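Side-chain contacts in putative uncharacterized protein tcp24 (Actinoplanes teichomyceticus, PDB 4Q38), which transfers long-chain acyl groups from acyl-CoA to the amino sugar of teicoplanin-type glycopeptide antibiotics: residues L86-L89 against L90-H94; R232-F235 against D236-P240. All coordinates share one frame; numbering follows the deposited sequence.

Both contacts are local, each made by side chains three or four residues apart on one helix: helix 84-98 in the N-terminal domain for contact 1, helix 221-238 in the GNAT-like C-terminal domain for contact 2. Their centres stand 33 Å apart and their nearest atoms about 17 Å. Contact 1 is the more buried, wedged among other helices, and its chemistry is a guanidinium laid on an indole together with direct bonds to backbone carbonyls. Contact 2 is only partly buried: its phenylalanines turn to the beta-sheet while R232, D236 and R237 deal with water or sulfate. In both, a water links two side chains four residues apart.

Contact 1: L86-L89 against L90-H94; sequences LWWL and LERTH
L86 meets L90 through the backbone, its O accepting from L90 N at 2.9 Å, while its side chain turns to F125 of helix 125-143. The indole of W87 has two neighbours in the next turn. L90 CD2 sits over one face, on the six-membered side of the indole, a CH-pi contact 3.9 Å from that ring's centroid; the E91 carboxylate lies obliquely by CD1, its plane 49° from the ring. One water, in the plane of the indole, accepts from W87 NE1 at 3.0 Å and donates to E91 OE2, bridging the pair. These i to i+3 and i to i+4 pairings belong to a continuous alpha-helix, 84-98, packed against helices 32-41 and 125-143. W88, with CG anti to the backbone N (chi1 -177°), carries the cation-pi stack: R92 CZ stands 3.5 Å from the centroid of its five-membered ring, the guanidinium nearly parallel to the indole at 6°. R92 CD also lies over the six-membered ring. A bend at chi2 folds R92 back over the indole, and NH1 bonds W88 O at 2.8 Å, the oxygen in the guanidinium plane; NH1 also forms a salt bridge with E91 OE1, 3.3 Å away. L89 O is gripped twice, by T93 N and by T93 OG1 at 2.7 Å, from opposite faces of its carbonyl plane.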
loop_
_atom_site.group_PDB
_atom_site.type_symbol
_atom_site.label_atom_id
_atom_site.label_comp_id
_atom_site.label_asym_id
_atom_site.label_seq_id
_atom_site.Cartn_x
_atom_site.Cartn_y
_atom_site.Cartn_z
ATOM N N LEU A 86 11.215 -14.892 -14.760
ATOM C CA LEU A 86 10.092 -14.235 -14.109
ATOM C C LEU A 86 9.354 -15.200 -13.176
ATOM O O LEU A 86 8.988 -14.830 -12.054
ATOM C CB LEU A 86 9.147 -13.638 -15.153
ATOM C CG LEU A 86 8.165 -12.591 -14.617
ATOM C CD1 LEU A 86 7.911 -11.518 -15.662
ATOM C CD2 LEU A 86 6.865 -13.242 -14.176
ATOM N N TRP A 87 9.152 -16.438 -13.630
ATOM C CA TRP A 87 8.459 -17.444 -12.829
ATOM C C TRP A 87 9.228 -17.811 -11.589
ATOM O O TRP A 87 8.642 -17.934 -10.508
ATOM C CB TRP A 87 8.119 -18.696 -13.642
ATOM C CG TRP A 87 6.972 -19.454 -13.020
ATOM C CD1 TRP A 87 7.044 -20.502 -12.107
ATOM C CD2 TRP A 87 5.534 -19.208 -13.206
ATOM N NE1 TRP A 87 5.788 -20.922 -11.740
ATOM C CE2 TRP A 87 4.837 -20.186 -12.358
ATOM C CE3 TRP A 87 4.780 -18.313 -13.968
ATOM C CZ2 TRP A 87 3.447 -20.255 -12.300
ATOM C CZ3 TRP A 87 3.376 -18.395 -13.902
ATOM C CH2 TRP A 87 2.730 -19.343 -13.086
ATOM N N TRP A 88 10.542 -17.982 -11.735
ATOM C CA TRP A 88 11.440 -18.253 -10.607
ATOM C C TRP A 88 11.237 -17.226 -9.519
ATOM O O TRP A 88 11.091 -17.566 -8.339
ATOM C CB TRP A 88 12.885 -18.223 -11.091
ATOM C CG TRP A 88 13.943 -18.555 -10.056
ATOM C CD1 TRP A 88 14.526 -19.800 -9.812
ATOM C CD2 TRP A 88 14.617 -17.631 -9.126
ATOM N NE1 TRP A 88 15.466 -19.714 -8.821
ATOM C CE2 TRP A 88 15.573 -18.445 -8.363
ATOM C CE3 TRP A 88 14.523 -16.262 -8.852
ATOM C CZ2 TRP A 88 16.387 -17.897 -7.374
ATOM C CZ3 TRP A 88 15.345 -15.721 -7.851
ATOM C CH2 TRP A 88 16.258 -16.520 -7.132
ATOM N N LEU A 89 11.203 -15.962 -9.928
ATOM C CA LEU A 89 11.057 -14.829 -9.010
ATOM C C LEU A 89 9.655 -14.726 -8.400
ATOM O O LEU A 89 9.511 -14.394 -7.225
ATOM C CB LEU A 89 11.408 -13.537 -9.736
ATOM C CG LEU A 89 11.550 -12.290 -8.870
ATOM C CD1 LEU A 89 12.719 -12.444 -7.911
ATOM C CD2 LEU A 89 11.724 -11.074 -9.757
ATOM N N LEU A 90 8.637 -15.009 -9.202
ATOM C CA LEU A 90 7.252 -15.015 -8.743
ATOM C C LEU A 90 7.009 -16.026 -7.619
ATOM O O LEU A 90 6.348 -15.709 -6.634
ATOM C CB LEU A 90 6.307 -15.293 -9.915
ATOM C CG LEU A 90 4.832 -15.563 -9.617
ATOM C CD1 LEU A 90 4.137 -14.320 -9.071
ATOM C CD2 LEU A 90 4.142 -16.072 -10.880
ATOM N N GLU A 91 7.541 -17.236 -7.779
ATOM C CA GLU A 91 7.410 -18.290 -6.773
ATOM C C GLU A 91 8.049 -17.901 -5.449
ATOM O O GLU A 91 7.441 -18.057 -4.390
ATOM C CB GLU A 91 8.086 -19.578 -7.256
ATOM C CG GLU A 91 7.383 -20.280 -8.397
ATOM C CD GLU A 91 8.037 -21.605 -8.725
ATOM O OE1 GLU A 91 9.251 -21.623 -9.030
ATOM O OE2 GLU A 91 7.327 -22.626 -8.680
ATOM N N ARG A 92 9.286 -17.421 -5.524
ATOM C CA ARG A 92 10.077 -17.086 -4.340
ATOM C C ARG A 92 9.611 -15.804 -3.646
ATOM O O ARG A 92 9.666 -15.713 -2.428
ATOM C CB ARG A 92 11.566 -17.016 -4.683
ATOM C CG ARG A 92 12.176 -18.404 -4.808
ATOM C CD ARG A 92 13.250 -18.499 -5.872
ATOM N NE ARG A 92 13.569 -19.907 -6.139
ATOM C CZ ARG A 92 12.913 -20.687 -7.000
ATOM N NH1 ARG A 92 11.907 -20.205 -7.718
ATOM N NH2 ARG A 92 13.274 -21.961 -7.153
ATOM N N THR A 93 9.148 -14.835 -4.428
ATOM C CA THR A 93 8.613 -13.584 -3.878
ATOM C C THR A 93 7.323 -13.882 -3.119
ATOM O O THR A 93 7.104 -13.379 -2.008
ATOM C CB THR A 93 8.379 -12.540 -4.990
ATOM O OG1 THR A 93 9.629 -12.235 -5.607
ATOM C CG2 THR A 93 7.786 -11.239 -4.430
ATOM N N HIS A 94 6.477 -14.714 -3.720
ATOM C CA HIS A 94 5.297 -15.216 -3.032
ATOM C C HIS A 94 5.685 -15.855 -1.720
ATOM O O HIS A 94 5.094 -15.562 -0.678
ATOM C CB HIS A 94 4.542 -16.203 -3.903
ATOM C CG HIS A 94 3.566 -17.060 -3.135
ATOM N ND1 HIS A 94 2.346 -16.623 -2.772
ATOM C CD2 HIS A 94 3.679 -18.365 -2.650
ATOM C CE1 HIS A 94 1.707 -17.596 -2.090
ATOM N NE2 HIS A 94 2.521 -18.662 -2.020
HETATM O O HOH W 1 4.438 -22.905 -9.870
#

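Contact 2: R232-F235 against D236-P240; sequences RPFF and DRHFP. With SO4 (sulfate ion), chain C.
One face of the F234 ring receives the imidazole of H238 edge-on: H238 CD2 is 3.5 Å from F234 CE1, and the planes stand at 64°, a T-shaped pair with centroids 4.9 Å apart. R237 CB lies over one face of the H238 ring, with F234 CD1 at its edge. The F235 ring has F234 CD2 over the centre of one face, while F235 CD2 lies at the F234 edge. F239 joins at a slant, its CD1 3.7 Å from F235 CD1 and the planes 35° apart; F234 CE2 comes to the F239 edge. With F234 CG anti to the backbone N (chi1 -177°) and H238 CG anti to its own carbonyl carbon, the imidazole swings back over F234. Helix 221-238 is the crossover helix of a beta-alpha-beta unit between strands 206-211 and 246-251, and F235 packs on F196 and L198 of strand 194-200. The F235 side chain is about 7 Å from that of S197, which binds N-acetyl-D-glucosamine in a structure of this protein, though that sugar is absent from this chain. R237 NH2 bonds weakly to O2 of a sulfate probably from the crystallisation liquor. D236 OD2 stays 4.5 Å from R232 NH1, well out of the guanidinium plane, and a water bridges them. R232 and D236 therefore probably attract each other through charge and shared water, without a direct salt bridge.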
loop_
_atom_site.group_PDB
_atom_site.type_symbol
_atom_site.label_atom_id
_atom_site.label_comp_id
_atom_site.label_asym_id
_atom_site.label_seq_id
_atom_site.Cartn_x
_atom_site.Cartn_y
_atom_site.Cartn_z
ATOM N N ARG A 232 -11.043 -1.133 17.933
ATOM C CA ARG A 232 -10.793 -1.958 19.109
ATOM C C ARG A 232 -11.612 -3.261 19.122
ATOM O O ARG A 232 -11.050 -4.334 19.366
ATOM C CB ARG A 232 -10.949 -1.153 20.402
ATOM C CG ARG A 232 -9.865 -1.454 21.421
ATOM C CD ARG A 232 -9.609 -0.270 22.338
ATOM N NE ARG A 232 -10.825 0.145 23.037
ATOM C CZ ARG A 232 -11.094 -0.107 24.316
ATOM N NH1 ARG A 232 -10.229 -0.777 25.073
ATOM N NH2 ARG A 232 -12.236 0.324 24.840
ATOM N N PRO A 233 -12.935 -3.188 18.840
ATOM C CA PRO A 233 -13.700 -4.447 18.808
ATOM C C PRO A 233 -13.167 -5.443 17.774
ATOM O O PRO A 233 -13.120 -6.652 18.036
ATOM C CB PRO A 233 -15.112 -4.003 18.399
ATOM C CG PRO A 233 -15.189 -2.570 18.774
ATOM C CD PRO A 233 -13.798 -2.006 18.668
ATOM N N PHE A 234 -12.773 -4.943 16.603
ATOM C CA PHE A 234 -12.259 -5.822 15.572
ATOM C C PHE A 234 -10.979 -6.529 16.030
ATOM O O PHE A 234 -10.886 -7.751 15.978
ATOM C CB PHE A 234 -11.966 -5.055 14.282
ATOM C CG PHE A 234 -11.486 -5.938 13.160
ATOM C CD1 PHE A 234 -12.391 -6.668 12.395
ATOM C CD2 PHE A 234 -10.131 -6.048 12.877
ATOM C CE1 PHE A 234 -11.952 -7.485 11.354
ATOM C CE2 PHE A 234 -9.679 -6.867 11.849
ATOM C CZ PHE A 234 -10.593 -7.581 11.081
ATOM N N PHE A 235 -9.998 -5.751 16.471
ATOM C CA PHE A 235 -8.712 -6.347 16.847
ATOM C C PHE A 235 -8.747 -7.143 18.155
ATOM O O PHE A 235 -8.070 -8.177 18.273
ATOM C CB PHE A 235 -7.596 -5.305 16.792
ATOM C CG PHE A 235 -7.250 -4.889 15.379
ATOM C CD1 PHE A 235 -6.367 -5.646 14.612
ATOM C CD2 PHE A 235 -7.858 -3.776 14.796
ATOM C CE1 PHE A 235 -6.064 -5.287 13.302
ATOM C CE2 PHE A 235 -7.561 -3.407 13.486
ATOM C CZ PHE A 235 -6.656 -4.159 12.742
ATOM N N ASP A 236 -9.556 -6.700 19.116
ATOM C CA ASP A 236 -9.678 -7.449 20.366
ATOM C C ASP A 236 -10.372 -8.786 20.138
ATOM O O ASP A 236 -10.045 -9.774 20.802
ATOM C CB ASP A 236 -10.351 -6.626 21.465
ATOM C CG ASP A 236 -9.481 -5.489 21.965
ATOM O OD1 ASP A 236 -8.291 -5.381 21.586
ATOM O OD2 ASP A 236 -9.985 -4.684 22.755
ATOM N N ARG A 237 -11.287 -8.842 19.167
ATOM C CA ARG A 237 -11.877 -10.126 18.780
ATOM C C ARG A 237 -10.955 -11.063 18.002
ATOM O O ARG A 237 -10.878 -12.253 18.318
ATOM C CB ARG A 237 -13.197 -9.947 17.999
ATOM C CG ARG A 237 -14.376 -9.576 18.883
ATOM C CD ARG A 237 -14.820 -10.722 19.785
ATOM N NE ARG A 237 -15.622 -11.705 19.059
ATOM C CZ ARG A 237 -16.399 -12.621 19.634
ATOM N NH1 ARG A 237 -16.490 -12.693 20.958
ATOM N NH2 ARG A 237 -17.093 -13.467 18.883
ATOM N N HIS A 238 -10.283 -10.555 16.968
ATOM C CA HIS A 238 -9.540 -11.445 16.067
ATOM C C HIS A 238 -8.063 -11.553 16.352
ATOM O O HIS A 238 -7.436 -12.543 15.982
ATOM C CB HIS A 238 -9.788 -11.066 14.609
ATOM C CG HIS A 238 -11.259 -10.996 14.261
ATOM N ND1 HIS A 238 -12.067 -12.068 14.329
ATOM C CD2 HIS A 238 -12.054 -9.928 13.863
ATOM C CE1 HIS A 238 -13.332 -11.702 13.998
ATOM N NE2 HIS A 238 -13.320 -10.396 13.708
ATOM N N PHE A 239 -7.507 -10.536 16.995
ATOM C CA PHE A 239 -6.091 -10.537 17.404
ATOM C C PHE A 239 -6.038 -10.145 18.880
ATOM O O PHE A 239 -5.455 -9.104 19.234
ATOM C CB PHE A 239 -5.275 -9.558 16.548
ATOM C CG PHE A 239 -5.347 -9.849 15.077
ATOM C CD1 PHE A 239 -6.379 -9.322 14.300
ATOM C CD2 PHE A 239 -4.407 -10.676 14.473
ATOM C CE1 PHE A 239 -6.462 -9.607 12.937
ATOM C CE2 PHE A 239 -4.483 -10.968 13.114
ATOM C CZ PHE A 239 -5.505 -10.423 12.348
ATOM N N PRO A 240 -6.664 -10.960 19.750
ATOM C CA PRO A 240 -6.782 -10.562 21.156
ATOM C C PRO A 240 -5.417 -10.421 21.820
ATOM O O PRO A 240 -5.290 -9.686 22.794
ATOM C CB PRO A 240 -7.564 -11.720 21.801
ATOM C CG PRO A 240 -7.364 -12.870 20.887
ATOM C CD PRO A 240 -7.237 -12.295 19.508
HETATM S S SO4 C . -19.439 -11.579 15.741
HETATM O O1 SO4 C . -18.301 -10.619 15.737
HETATM O O2 SO4 C . -19.066 -12.825 16.453
HETATM O O3 SO4 C . -20.621 -10.969 16.414
HETATM O O4 SO4 C . -19.777 -11.930 14.341
HETATM O O HOH W 2 -8.663 -2.956 24.339
#